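Local atomic coordinates of 6-phosphogluconate dehydrogenase NAD-binding (Dyadobacter fermentans, PDB entry 4GBJ), a protein that probably acts as an NAD- or NADP-dependent oxidoreductase of the 6-phosphogluconate dehydrogenase kind, pairing a Rossmann domain with an all-helical domain. Residues B[19-24]-B[42-47]; B[65-70]-B[77-82]; B[183-188]-B[224-229]; B[263-268]-B[283-288]. All coordinates share one frame; numbering follows the deposited sequence.

Contact 1: B[19-24]-B[42-47]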
loop_
_atom_site.group_PDB
_atom_site.type_symbol
_atom_site.label_atom_id
_atom_site.label_comp_id
_atom_site.label_asym_id
_atom_site.label_seq_id
_atom_site.Cartn_x
_atom_site.Cartn_y
_atom_site.Cartn_z
ATOM N N PRO B 19 0.578 -21.500 -18.547
ATOM C CA PRO B 19 -0.801 -21.009 -18.689
ATOM C C PRO B 19 -0.983 -19.980 -19.799
ATOM O O PRO B 19 -2.035 -19.973 -20.435
ATOM C CB PRO B 19 -1.123 -20.402 -17.303
ATOM C CG PRO B 19 0.196 -20.277 -16.606
ATOM C CD PRO B 19 1.048 -21.368 -17.153
ATOM N N ILE B 20 0.022 -19.117 -20.048
ATOM C CA ILE B 20 -0.116 -18.152 -21.135
ATOM C C ILE B 20 -0.249 -18.897 -22.453
ATOM O O ILE B 20 -1.148 -18.582 -23.220
ATOM C CB ILE B 20 1.044 -17.136 -21.181
ATOM C CG1 ILE B 20 0.963 -16.186 -19.990
ATOM C CG2 ILE B 20 0.984 -16.318 -22.489
ATOM C CD1 ILE B 20 2.178 -15.446 -19.695
ATOM N N ALA B 21 0.612 -19.892 -22.702
ATOM C CA ALA B 21 0.578 -20.656 -23.962
ATOM C C ALA B 21 -0.730 -21.452 -24.118
ATOM O O ALA B 21 -1.264 -21.567 -25.220
ATOM C CB ALA B 21 1.767 -21.605 -24.031
ATOM N N GLU B 22 -1.259 -21.983 -23.019
ATOM C CA GLU B 22 -2.530 -22.727 -23.069
ATOM C C GLU B 22 -3.690 -21.829 -23.569
ATOM O O GLU B 22 -4.520 -22.270 -24.349
ATOM C CB GLU B 22 -2.867 -23.305 -21.690
ATOM C CG GLU B 22 -1.918 -24.417 -21.273
ATOM C CD GLU B 22 -2.185 -25.058 -19.926
ATOM O OE1 GLU B 22 -2.757 -24.382 -19.043
ATOM O OE2 GLU B 22 -1.775 -26.228 -19.740
ATOM N N ILE B 23 -3.738 -20.582 -23.127
ATOM C CA ILE B 23 -4.785 -19.663 -23.575
ATOM C C ILE B 23 -4.629 -19.316 -25.067
ATOM O O ILE B 23 -5.640 -19.174 -25.761
ATOM C CB ILE B 23 -4.797 -18.395 -22.695
ATOM C CG1 ILE B 23 -5.432 -18.718 -21.352
ATOM C CG2 ILE B 23 -5.513 -17.219 -23.350
ATOM C CD1 ILE B 23 -4.897 -17.890 -20.235
ATOM N N LEU B 24 -3.390 -19.154 -25.556
ATOM C CA LEU B 24 -3.193 -18.797 -26.958
ATOM C C LEU B 24 -3.544 -19.983 -27.842
ATOM O O LEU B 24 -4.119 -19.778 -28.903
ATOM C CB LEU B 24 -1.752 -18.288 -27.202
ATOM C CG LEU B 24 -1.371 -17.024 -26.430
ATOM C CD1 LEU B 24 0.084 -16.594 -26.749
ATOM C CD2 LEU B 24 -2.362 -15.873 -26.683
ATOM N N GLU B 42 4.978 -30.982 -22.897
ATOM C CA GLU B 42 4.063 -32.032 -23.328
ATOM C C GLU B 42 2.570 -31.757 -23.035
ATOM O O GLU B 42 1.777 -32.146 -23.887
ATOM C CB GLU B 42 4.490 -33.405 -22.795
ATOM C CG GLU B 42 5.786 -33.887 -23.439
ATOM C CD GLU B 42 5.864 -33.791 -24.957
ATOM O OE1 GLU B 42 4.908 -34.240 -25.631
ATOM O OE2 GLU B 42 6.881 -33.275 -25.475
ATOM N N PRO B 43 2.130 -31.043 -21.968
ATOM C CA PRO B 43 0.692 -30.716 -21.863
ATOM C C PRO B 43 0.227 -29.768 -22.994
ATOM O O PRO B 43 -0.942 -29.823 -23.375
ATOM C CB PRO B 43 0.566 -30.055 -20.478
ATOM C CG PRO B 43 1.863 -30.304 -19.785
ATOM C CD PRO B 43 2.886 -30.434 -20.860
ATOM N N LEU B 44 1.145 -28.935 -23.565
ATOM C CA LEU B 44 0.804 -28.020 -24.666
ATOM C C LEU B 44 0.705 -28.767 -26.024
ATOM O O LEU B 44 -0.076 -28.352 -26.894
ATOM C CB LEU B 44 1.822 -26.872 -24.768
ATOM C CG LEU B 44 2.114 -26.103 -23.484
ATOM C CD1 LEU B 44 3.017 -24.927 -23.761
ATOM C CD2 LEU B 44 0.833 -25.640 -22.817
ATOM N N THR B 45 1.465 -29.879 -26.197
ATOM C CA THR B 45 1.377 -30.697 -27.421
ATOM C C THR B 45 -0.013 -31.351 -27.535
ATOM O O THR B 45 -0.505 -31.544 -28.650
ATOM C CB THR B 45 2.489 -31.756 -27.493
ATOM O OG1 THR B 45 2.550 -32.532 -26.291
ATOM C CG2 THR B 45 3.845 -31.140 -27.740
ATOM N N LYS B 46 -0.669 -31.613 -26.389
ATOM C CA LYS B 46 -2.009 -32.195 -26.378
ATOM C C LYS B 46 -3.038 -31.145 -26.826
ATOM O O LYS B 46 -4.067 -31.504 -27.405
ATOM C CB LYS B 46 -2.384 -32.748 -24.976
ATOM C CG LYS B 46 -1.282 -33.493 -24.187
ATOM C CD LYS B 46 -0.496 -34.569 -24.979
ATOM C CE LYS B 46 -1.113 -35.947 -24.864
ATOM N NZ LYS B 46 -0.593 -36.706 -23.687
ATOM N N LEU B 47 -2.742 -29.847 -26.577
ATOM C CA LEU B 47 -3.623 -28.731 -26.939
ATOM C C LEU B 47 -3.422 -28.230 -28.388
ATOM O O LEU B 47 -4.139 -27.313 -28.784
ATOM C CB LEU B 47 -3.452 -27.558 -25.946
ATOM C CG LEU B 47 -4.486 -27.506 -24.830
ATOM C CD1 LEU B 47 -4.379 -28.707 -23.925
ATOM C CD2 LEU B 47 -4.328 -26.222 -24.028
#
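Leu44 reaches into the flank of helix 17-26 with both of its methyl groups, and the two land on neighbouring residues. CD1 rests on the methyl of Ala21, 3.6 Å from its CB. The other branch presses closer, CD2 lying 3.4 Å from CG of Glu22. These touches form the tight part of the contact, where both Ala21 and Leu44 are buried. The small side chain of Ala21 is consistent with this close approach; the nearest CA atoms, of Glu22 and Leu44, are 6.5 Å apart. Glu22 contributes the aliphatic part of its chain: with chi2 at -179° it runs out extended, crossing Leu44 at about a right angle. The carboxylate is thereby carried past the leucine, OE2 still 4.1 Å from Leu44 CD2, so that carbon rather than charge does most of the touching.

Toward solvent the packing slackens. Leu47, an exposed residue just past the short helix, brings CD2 only to 4.0 Å from CB of Glu22, and it is as far from that residue's carbonyl O. It covers the outer side of the glutamate stem, a looser touch than that of Leu44.

Both helices belong to the Rossmann fold, helix 17-26 following a glycine-rich turn of GxGxxG type that is consistent with dinucleotide binding. Leu44 also touches Leu13 in that turn and shares Leu25 with Leu47. On its inner side helix 17-26 packs through Ile20 and Leu24 on Phe10 of strand 8-11, while Pro19, Ile20 and Ile23 meet Val130 of helix 127-131.

Contact 2: B[65-70]-B[77-82]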
loop_
_atom_site.group_PDB
_atom_site.type_symbol
_atom_site.label_atom_id
_atom_site.label_comp_id
_atom_site.label_asym_id
_atom_site.label_seq_id
_atom_site.Cartn_x
_atom_site.Cartn_y
_atom_site.Cartn_z
ATOM N N VAL B 65 7.626 -13.992 -31.766
ATOM C CA VAL B 65 8.181 -14.889 -30.759
ATOM C C VAL B 65 7.877 -14.284 -29.383
ATOM O O VAL B 65 8.095 -13.115 -29.180
ATOM C CB VAL B 65 9.687 -15.212 -30.939
ATOM C CG1 VAL B 65 10.540 -13.934 -31.047
ATOM C CG2 VAL B 65 10.174 -16.082 -29.774
ATOM N N PHE B 66 7.316 -15.059 -28.491
ATOM C CA PHE B 66 7.106 -14.651 -27.102
ATOM C C PHE B 66 8.185 -15.298 -26.275
ATOM O O PHE B 66 8.513 -16.439 -26.559
ATOM C CB PHE B 66 5.742 -15.104 -26.575
ATOM C CG PHE B 66 4.557 -14.279 -27.013
ATOM C CD1 PHE B 66 3.917 -13.436 -26.126
ATOM C CD2 PHE B 66 4.082 -14.345 -28.316
ATOM C CE1 PHE B 66 2.852 -12.644 -26.535
ATOM C CE2 PHE B 66 3.000 -13.564 -28.716
ATOM C CZ PHE B 66 2.405 -12.704 -27.828
ATOM N N SER B 67 8.699 -14.618 -25.236
ATOM C CA SER B 67 9.603 -15.254 -24.290
ATOM C C SER B 67 9.221 -14.891 -22.877
ATOM O O SER B 67 8.783 -13.765 -22.589
ATOM C CB SER B 67 11.059 -14.884 -24.554
ATOM O OG SER B 67 11.341 -13.523 -24.259
ATOM N N VAL B 68 9.376 -15.850 -21.984
ATOM C CA VAL B 68 9.141 -15.581 -20.570
ATOM C C VAL B 68 10.134 -16.449 -19.848
ATOM O O VAL B 68 10.079 -17.684 -19.941
ATOM C CB VAL B 68 7.677 -15.729 -20.113
ATOM C CG1 VAL B 68 7.140 -17.113 -20.326
ATOM C CG2 VAL B 68 7.528 -15.320 -18.650
ATOM N N LEU B 69 11.171 -15.784 -19.304
ATOM C CA LEU B 69 12.299 -16.437 -18.672
ATOM C C LEU B 69 12.575 -15.813 -17.320
ATOM O O LEU B 69 11.953 -14.816 -16.964
ATOM C CB LEU B 69 13.500 -16.356 -19.607
ATOM C CG LEU B 69 13.269 -16.986 -21.004
ATOM C CD1 LEU B 69 14.345 -16.589 -21.969
ATOM C CD2 LEU B 69 13.246 -18.503 -20.941
ATOM N N ALA B 70 13.380 -16.506 -16.511
ATOM C CA ALA B 70 13.605 -16.161 -15.108
ATOM C C ALA B 70 14.241 -14.829 -14.889
ATOM O O ALA B 70 13.860 -14.145 -13.935
ATOM C CB ALA B 70 14.467 -17.214 -14.419
ATOM N N GLU B 77 21.179 -14.846 -22.985
ATOM C CA GLU B 77 21.774 -16.125 -23.442
ATOM C C GLU B 77 20.981 -16.676 -24.617
ATOM O O GLU B 77 21.534 -17.266 -25.536
ATOM C CB GLU B 77 21.792 -17.149 -22.280
ATOM C CG GLU B 77 21.933 -18.631 -22.647
ATOM C CD GLU B 77 21.868 -19.573 -21.455
ATOM O OE1 GLU B 77 21.255 -19.201 -20.427
ATOM O OE2 GLU B 77 22.389 -20.706 -21.569
ATOM N N LEU B 78 19.671 -16.541 -24.554
ATOM C CA LEU B 78 18.819 -17.067 -25.591
ATOM C C LEU B 78 18.770 -16.154 -26.805
ATOM O O LEU B 78 18.853 -16.633 -27.922
ATOM C CB LEU B 78 17.417 -17.247 -25.022
ATOM C CG LEU B 78 16.458 -18.001 -25.907
ATOM C CD1 LEU B 78 17.024 -19.374 -26.253
ATOM C CD2 LEU B 78 15.111 -18.116 -25.245
ATOM N N PHE B 79 18.618 -14.853 -26.601
ATOM C CA PHE B 79 18.507 -13.918 -27.696
ATOM C C PHE B 79 19.885 -13.453 -28.218
ATOM O O PHE B 79 20.235 -12.261 -28.218
ATOM C CB PHE B 79 17.585 -12.749 -27.308
ATOM C CG PHE B 79 16.160 -13.243 -27.392
ATOM C CD1 PHE B 79 15.462 -13.174 -28.581
ATOM C CD2 PHE B 79 15.597 -13.975 -26.354
ATOM C CE1 PHE B 79 14.193 -13.744 -28.699
ATOM C CE2 PHE B 79 14.325 -14.567 -26.491
ATOM C CZ PHE B 79 13.658 -14.474 -27.674
ATOM N N SER B 80 20.627 -14.422 -28.745
ATOM C CA SER B 80 21.933 -14.195 -29.344
ATOM C C SER B 80 21.740 -13.479 -30.659
ATOM O O SER B 80 20.636 -13.489 -31.195
ATOM C CB SER B 80 22.621 -15.533 -29.581
ATOM O OG SER B 80 21.854 -16.294 -30.509
HETATM N N MSE B 81 22.809 -12.923 -31.225
HETATM C CA MSE B 81 22.740 -12.263 -32.535
HETATM C C MSE B 81 22.195 -13.179 -33.654
HETATM O O MSE B 81 21.476 -12.696 -34.522
HETATM C CB MSE B 81 24.141 -11.780 -32.956
HETATM C CG MSE B 81 24.587 -10.516 -32.244
HETATM SE SE MSE B 81 26.202 -9.828 -33.233
HETATM C CE MSE B 81 27.309 -11.301 -33.255
ATOM N N GLU B 82 22.567 -14.475 -33.644
ATOM C CA GLU B 82 22.173 -15.429 -34.677
ATOM C C GLU B 82 20.688 -15.793 -34.563
ATOM O O GLU B 82 20.041 -15.953 -35.589
ATOM C CB GLU B 82 23.061 -16.690 -34.677
ATOM C CG GLU B 82 22.833 -17.641 -33.515
ATOM C CD GLU B 82 24.063 -18.448 -33.129
ATOM O OE1 GLU B 82 24.578 -18.249 -32.003
ATOM O OE2 GLU B 82 24.540 -19.241 -33.974
#
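The hydroxyl of Ser67, hydrogen-bonded through OG to NE2 of His93, sits beside the ring of Phe79, which the same serine touches with its CB. That carbon approaches the ring obliquely, 3.8 Å from CE2. His93 also stacks on the Phe79 ring, so serine, imidazole and phenyl form one cluster in which the buried hydroxyl has its polar partner. Two residues earlier on the strand, Val65 comes to the edge of the phenyl near its plane, CG1 being 4.3 Å from CE1, a looser touch.

Farther along, Leu69 and Leu78 meet methyl to methyl, CD1 to CD2 at 3.7 Å, their side chains crossing at about a right angle. Leu78 swings its CG away from its own main-chain N (chi1 -170°), whereas Phe79 keeps CG beside it (chi1 -77°). Consecutive residues thus serve different parts of the strand and the loop after it. Phe79 can do so from the centre of an inverse gamma turn, where a weak bond joins Ser80 N to Leu78 O at 3.0 Å.

This turn links helix 72-78 to helix 81-87, and the contact lays it against one side of the parallel part of the Rossmann sheet. Strand 64-67 lies between strands 8-11 and 92-95, bonded to both through its main chain. Val65 and Ser67 point toward the turn, while Phe66 points to the other side of the sheet, onto Ile152 and Val153 of helix 143-153.

Contact 3: B[183-188]-B[224-229]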
loop_
_atom_site.group_PDB
_atom_site.type_symbol
_atom_site.label_atom_id
_atom_site.label_comp_id
_atom_site.label_asym_id
_atom_site.label_seq_id
_atom_site.Cartn_x
_atom_site.Cartn_y
_atom_site.Cartn_z
ATOM N N CYS B 183 7.291 -2.695 -0.508
ATOM C CA CYS B 183 7.019 -1.657 0.506
ATOM C C CYS B 183 5.768 -1.985 1.318
ATOM O O CYS B 183 5.729 -1.712 2.506
ATOM C CB CYS B 183 6.871 -0.285 -0.133
ATOM S SG CYS B 183 8.387 0.382 -0.812
ATOM N N SER B 184 4.751 -2.529 0.680
ATOM C CA SER B 184 3.488 -2.892 1.360
ATOM C C SER B 184 3.755 -3.962 2.363
ATOM O O SER B 184 3.260 -3.898 3.477
ATOM C CB SER B 184 2.438 -3.317 0.330
ATOM O OG SER B 184 2.295 -2.237 -0.583
ATOM N N LEU B 185 4.563 -4.957 1.983
ATOM C CA LEU B 185 4.964 -6.003 2.914
ATOM C C LEU B 185 5.728 -5.448 4.119
ATOM O O LEU B 185 5.480 -5.839 5.253
ATOM C CB LEU B 185 5.862 -7.012 2.220
ATOM C CG LEU B 185 5.116 -8.035 1.320
ATOM C CD1 LEU B 185 6.109 -8.644 0.293
ATOM C CD2 LEU B 185 4.479 -9.113 2.156
ATOM N N GLU B 186 6.678 -4.556 3.856
ATOM C CA GLU B 186 7.482 -3.979 4.910
ATOM C C GLU B 186 6.636 -3.105 5.860
ATOM O O GLU B 186 6.801 -3.219 7.067
ATOM C CB GLU B 186 8.661 -3.181 4.313
ATOM C CG GLU B 186 9.409 -2.368 5.340
ATOM C CD GLU B 186 10.128 -3.162 6.392
ATOM O OE1 GLU B 186 10.482 -2.558 7.425
ATOM O OE2 GLU B 186 10.492 -4.330 6.121
HETATM N N MSE B 187 5.783 -2.220 5.357
HETATM C CA MSE B 187 5.032 -1.338 6.254
HETATM C C MSE B 187 4.057 -2.173 7.122
HETATM O O MSE B 187 3.837 -1.836 8.272
HETATM C CB MSE B 187 4.296 -0.228 5.494
HETATM C CG MSE B 187 3.086 -0.729 4.621
HETATM SE SE MSE B 187 2.230 0.739 3.679
HETATM C CE MSE B 187 3.359 0.977 2.165
HETATM N N MSE B 188 3.504 -3.274 6.574
HETATM C CA MSE B 188 2.655 -4.185 7.354
HETATM C C MSE B 188 3.489 -4.941 8.425
HETATM O O MSE B 188 3.046 -5.062 9.562
HETATM C CB MSE B 188 1.908 -5.158 6.465
HETATM C CG MSE B 188 0.746 -4.486 5.795
HETATM SE SE MSE B 188 -0.445 -5.610 4.770
HETATM C CE MSE B 188 0.601 -6.138 3.273
ATOM N N LYS B 224 -2.351 -11.225 4.858
ATOM C CA LYS B 224 -2.643 -12.466 5.565
ATOM C C LYS B 224 -1.321 -13.196 5.850
ATOM O O LYS B 224 -1.129 -13.694 6.953
ATOM C CB LYS B 224 -3.610 -13.341 4.725
ATOM C CG LYS B 224 -4.259 -14.507 5.459
ATOM C CD LYS B 224 -5.673 -14.181 5.967
ATOM C CE LYS B 224 -6.720 -14.362 4.873
ATOM N NZ LYS B 224 -8.092 -13.979 5.305
ATOM N N LEU B 225 -0.386 -13.193 4.890
ATOM C CA LEU B 225 0.935 -13.804 5.091
ATOM C C LEU B 225 1.671 -13.107 6.239
ATOM O O LEU B 225 2.197 -13.749 7.129
ATOM C CB LEU B 225 1.848 -13.698 3.832
ATOM C CG LEU B 225 1.349 -14.119 2.473
ATOM C CD1 LEU B 225 2.524 -14.240 1.502
ATOM C CD2 LEU B 225 0.595 -15.395 2.523
ATOM N N VAL B 226 1.666 -11.772 6.227
ATOM C CA VAL B 226 2.375 -10.996 7.246
ATOM C C VAL B 226 1.723 -11.174 8.609
ATOM O O VAL B 226 2.419 -11.293 9.608
ATOM C CB VAL B 226 2.504 -9.510 6.850
ATOM C CG1 VAL B 226 3.298 -8.732 7.915
ATOM C CG2 VAL B 226 3.208 -9.393 5.497
ATOM N N ALA B 227 0.407 -11.259 8.642
ATOM C CA ALA B 227 -0.327 -11.438 9.887
ATOM C C ALA B 227 0.026 -12.773 10.499
ATOM O O ALA B 227 0.356 -12.837 11.661
ATOM C CB ALA B 227 -1.838 -11.356 9.631
ATOM N N SER B 228 -0.011 -13.834 9.715
ATOM C CA SER B 228 0.297 -15.171 10.239
ATOM C C SER B 228 1.808 -15.364 10.365
ATOM O O SER B 228 2.263 -16.234 11.089
ATOM C CB SER B 228 -0.313 -16.224 9.334
ATOM O OG SER B 228 0.143 -16.035 8.009
ATOM N N ASN B 229 2.596 -14.557 9.643
ATOM C CA ASN B 229 4.053 -14.624 9.633
ATOM C C ASN B 229 4.464 -16.012 9.175
ATOM O O ASN B 229 5.456 -16.522 9.639
ATOM C CB ASN B 229 4.646 -14.270 11.014
ATOM C CG ASN B 229 5.366 -12.962 11.140
ATOM O OD1 ASN B 229 5.722 -12.266 10.167
ATOM N ND2 ASN B 229 5.707 -12.669 12.376
#
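CG1 of Val226 lies over a face of the flat carbonyl group of Met188, 3.8 Å from Met188 C and 4.0 Å from Met188 O. No aromatic ring takes part between the two segments; the rings at hand, Phe219 and Tyr222, belong to the same helix as Val226 and pack on Met188 and Leu185 respectively. The contact joins two helices of the all-helical C-terminal domain characteristic of this dehydrogenase family: the long helix 169-197 and helix 217-228.

Val226 works as a wedge between residues three apart on the long helix. Its chi1 of -178° sets CG1 toward Met188 and leaves CG2, beside the main-chain N, facing Leu185. CG1 also lies 4.1 Å from CB of the selenomethionine Met188, and CG2 meets CD2 of Leu185 at 3.6 Å. The latter is the closest touch of the contact. All three residues are buried, and the CA atoms of Met188 and Val226 come within 6.8 Å, with the valine methyls lodged between the helices.

Other surfaces of the long helix face different neighbours: Cys183 and Met187 pack on Met187 and Cys183 of the second subunit, while Leu185 also touches Leu285. Val226 additionally lies against Ala286. Its main chain is held on helix 202-211, where the carbonyl O of Val226 accepts a hydrogen bond from NH2 of Arg202.

Contact 4: B[263-268]-B[283-288]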
loop_
_atom_site.group_PDB
_atom_site.type_symbol
_atom_site.label_atom_id
_atom_site.label_comp_id
_atom_site.label_asym_id
_atom_site.label_seq_id
_atom_site.Cartn_x
_atom_site.Cartn_y
_atom_site.Cartn_z
ATOM N N ASP B 263 16.197 0.720 -0.192
ATOM C CA ASP B 263 17.413 0.387 0.575
ATOM C C ASP B 263 17.074 -0.521 1.762
ATOM O O ASP B 263 17.736 -1.532 1.978
ATOM C CB ASP B 263 18.094 1.645 1.100
ATOM C CG ASP B 263 18.521 2.665 0.049
ATOM O OD1 ASP B 263 18.605 2.301 -1.147
ATOM O OD2 ASP B 263 18.821 3.791 0.421
ATOM N N ILE B 264 15.979 -0.180 2.466
ATOM C CA ILE B 264 15.445 -0.933 3.604
ATOM C C ILE B 264 15.023 -2.315 3.133
ATOM O O ILE B 264 15.441 -3.259 3.739
ATOM C CB ILE B 264 14.285 -0.209 4.286
ATOM C CG1 ILE B 264 14.699 1.183 4.856
ATOM C CG2 ILE B 264 13.624 -1.065 5.381
ATOM C CD1 ILE B 264 15.531 1.225 5.810
ATOM N N ILE B 265 14.297 -2.429 2.009
ATOM C CA ILE B 265 13.848 -3.706 1.453
ATOM C C ILE B 265 15.037 -4.572 1.111
ATOM O O ILE B 265 15.080 -5.749 1.491
ATOM C CB ILE B 265 12.952 -3.447 0.221
ATOM C CG1 ILE B 265 11.595 -2.794 0.623
ATOM C CG2 ILE B 265 12.737 -4.658 -0.610
ATOM C CD1 ILE B 265 10.756 -3.556 1.521
ATOM N N ARG B 266 16.025 -3.989 0.425
ATOM C CA ARG B 266 17.247 -4.720 0.123
ATOM C C ARG B 266 17.878 -5.312 1.392
ATOM O O ARG B 266 18.226 -6.490 1.391
ATOM C CB ARG B 266 18.265 -3.823 -0.592
ATOM C CG ARG B 266 19.618 -4.474 -0.854
ATOM C CD ARG B 266 20.453 -3.564 -1.751
ATOM N NE ARG B 266 21.848 -3.993 -1.803
ATOM C CZ ARG B 266 22.749 -3.808 -0.844
ATOM N NH1 ARG B 266 22.410 -3.206 0.297
ATOM N NH2 ARG B 266 23.984 -4.250 -0.998
ATOM N N ASN B 267 17.996 -4.537 2.460
ATOM C CA ASN B 267 18.617 -5.041 3.719
ATOM C C ASN B 267 17.785 -6.117 4.359
ATOM O O ASN B 267 18.374 -7.030 4.950
ATOM C CB ASN B 267 18.906 -3.912 4.729
ATOM C CG ASN B 267 20.093 -3.073 4.287
ATOM O OD1 ASN B 267 20.906 -3.496 3.487
ATOM N ND2 ASN B 267 20.174 -1.832 4.728
ATOM N N ARG B 268 16.419 -6.075 4.203
ATOM C CA ARG B 268 15.610 -7.165 4.735
ATOM C C ARG B 268 15.974 -8.523 4.081
ATOM O O ARG B 268 16.005 -9.536 4.764
ATOM C CB ARG B 268 14.128 -6.912 4.518
ATOM C CG ARG B 268 13.564 -5.710 5.198
ATOM C CD ARG B 268 13.896 -5.695 6.664
ATOM N NE ARG B 268 13.044 -4.793 7.426
ATOM C CZ ARG B 268 13.209 -4.498 8.713
ATOM N NH1 ARG B 268 14.213 -5.013 9.395
ATOM N NH2 ARG B 268 12.387 -3.655 9.317
ATOM N N GLY B 283 7.728 -12.853 0.610
ATOM C CA GLY B 283 6.979 -12.154 1.643
ATOM C C GLY B 283 7.672 -12.147 2.992
ATOM O O GLY B 283 7.413 -11.274 3.826
ATOM N N ALA B 284 8.574 -13.135 3.240
ATOM C CA ALA B 284 9.301 -13.220 4.506
ATOM C C ALA B 284 10.222 -12.048 4.732
ATOM O O ALA B 284 10.771 -11.944 5.809
ATOM C CB ALA B 284 10.084 -14.529 4.574
ATOM N N LEU B 285 10.346 -11.086 3.789
ATOM C CA LEU B 285 11.113 -9.868 4.072
ATOM C C LEU B 285 10.480 -9.188 5.315
ATOM O O LEU B 285 11.179 -8.510 6.097
ATOM C CB LEU B 285 11.149 -8.910 2.854
ATOM C CG LEU B 285 9.836 -8.168 2.535
ATOM C CD1 LEU B 285 9.710 -6.858 3.296
ATOM C CD2 LEU B 285 9.706 -7.926 1.042
ATOM N N ALA B 286 9.143 -9.365 5.488
ATOM C CA ALA B 286 8.393 -8.768 6.596
ATOM C C ALA B 286 8.805 -9.299 7.995
ATOM O O ALA B 286 8.467 -8.647 8.994
ATOM C CB ALA B 286 6.898 -8.945 6.384
ATOM N N LEU B 287 9.534 -10.448 8.067
ATOM C CA LEU B 287 10.077 -10.981 9.312
ATOM C C LEU B 287 11.150 -10.129 9.894
ATOM O O LEU B 287 11.389 -10.264 11.086
ATOM C CB LEU B 287 10.637 -12.415 9.168
ATOM C CG LEU B 287 9.637 -13.527 9.191
ATOM C CD1 LEU B 287 10.325 -14.869 9.021
ATOM C CD2 LEU B 287 8.869 -13.560 10.543
ATOM N N GLY B 288 11.814 -9.271 9.112
ATOM C CA GLY B 288 12.864 -8.405 9.671
ATOM C C GLY B 288 12.380 -7.504 10.794
ATOM O O GLY B 288 13.099 -7.254 11.760
#
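A bend at chi2 (-52°), after a chi1 that keeps CG beside the main-chain N, folds the chain of Arg268 along segment 283-288. Its first two carbons pass the carbonyl of Leu285, Arg268 CB lying 3.7 Å from Leu285 O, and the guanidinium ends with C of Gly288 over one face, toward its rim. There NH1 lies 3.4 Å from the carbonyl carbon C of Gly288; this is packing of flat groups rather than a bond. The bare glycine makes the approach possible, since a side chain at this position would run into CD of Arg268. Leu285, its CG set between main-chain N and carbonyl carbon (chi1 72°), meets Ile265 methyl to methyl, the two CD1 atoms 3.9 Å apart.

The charge of Arg268 is answered twice, by Glu186 at NH2 and by Asp292 at NH1. A leucine in its place would probably leave both carboxylates without their shared counter-charge and uncover the backbone of Gly288.

The contact clamps the 3-10 segment before helix 288-292 onto helix 260-274. Ile265 and Leu285 both reach Glu186 of the long helix 169-197, and Arg268 packs on Pro260 of the second subunit.

How the contacts relate
From the N terminus the four contacts follow in series, none nesting in or crossing another. Contact 1 closes the loop around strand 31-34, joining the first two helices of the Rossmann domain; contact 2 closes a shorter one, returning helix 72-78 and its turn to the sheet. Their centres are 19 Å apart. In the helical domain, contact 3 bridges a longer excursion containing helix 202-211, and contact 4 folds the segment after helix 260-274 back on it. These two touch directly, joined by the Glu186-Arg268 salt bridge and by packing of Glu186 CB on Ile265 CD1 at 3.5 Å, and Asn229 packs on Leu287. Both reach the second subunit, tying this local core to the dimer.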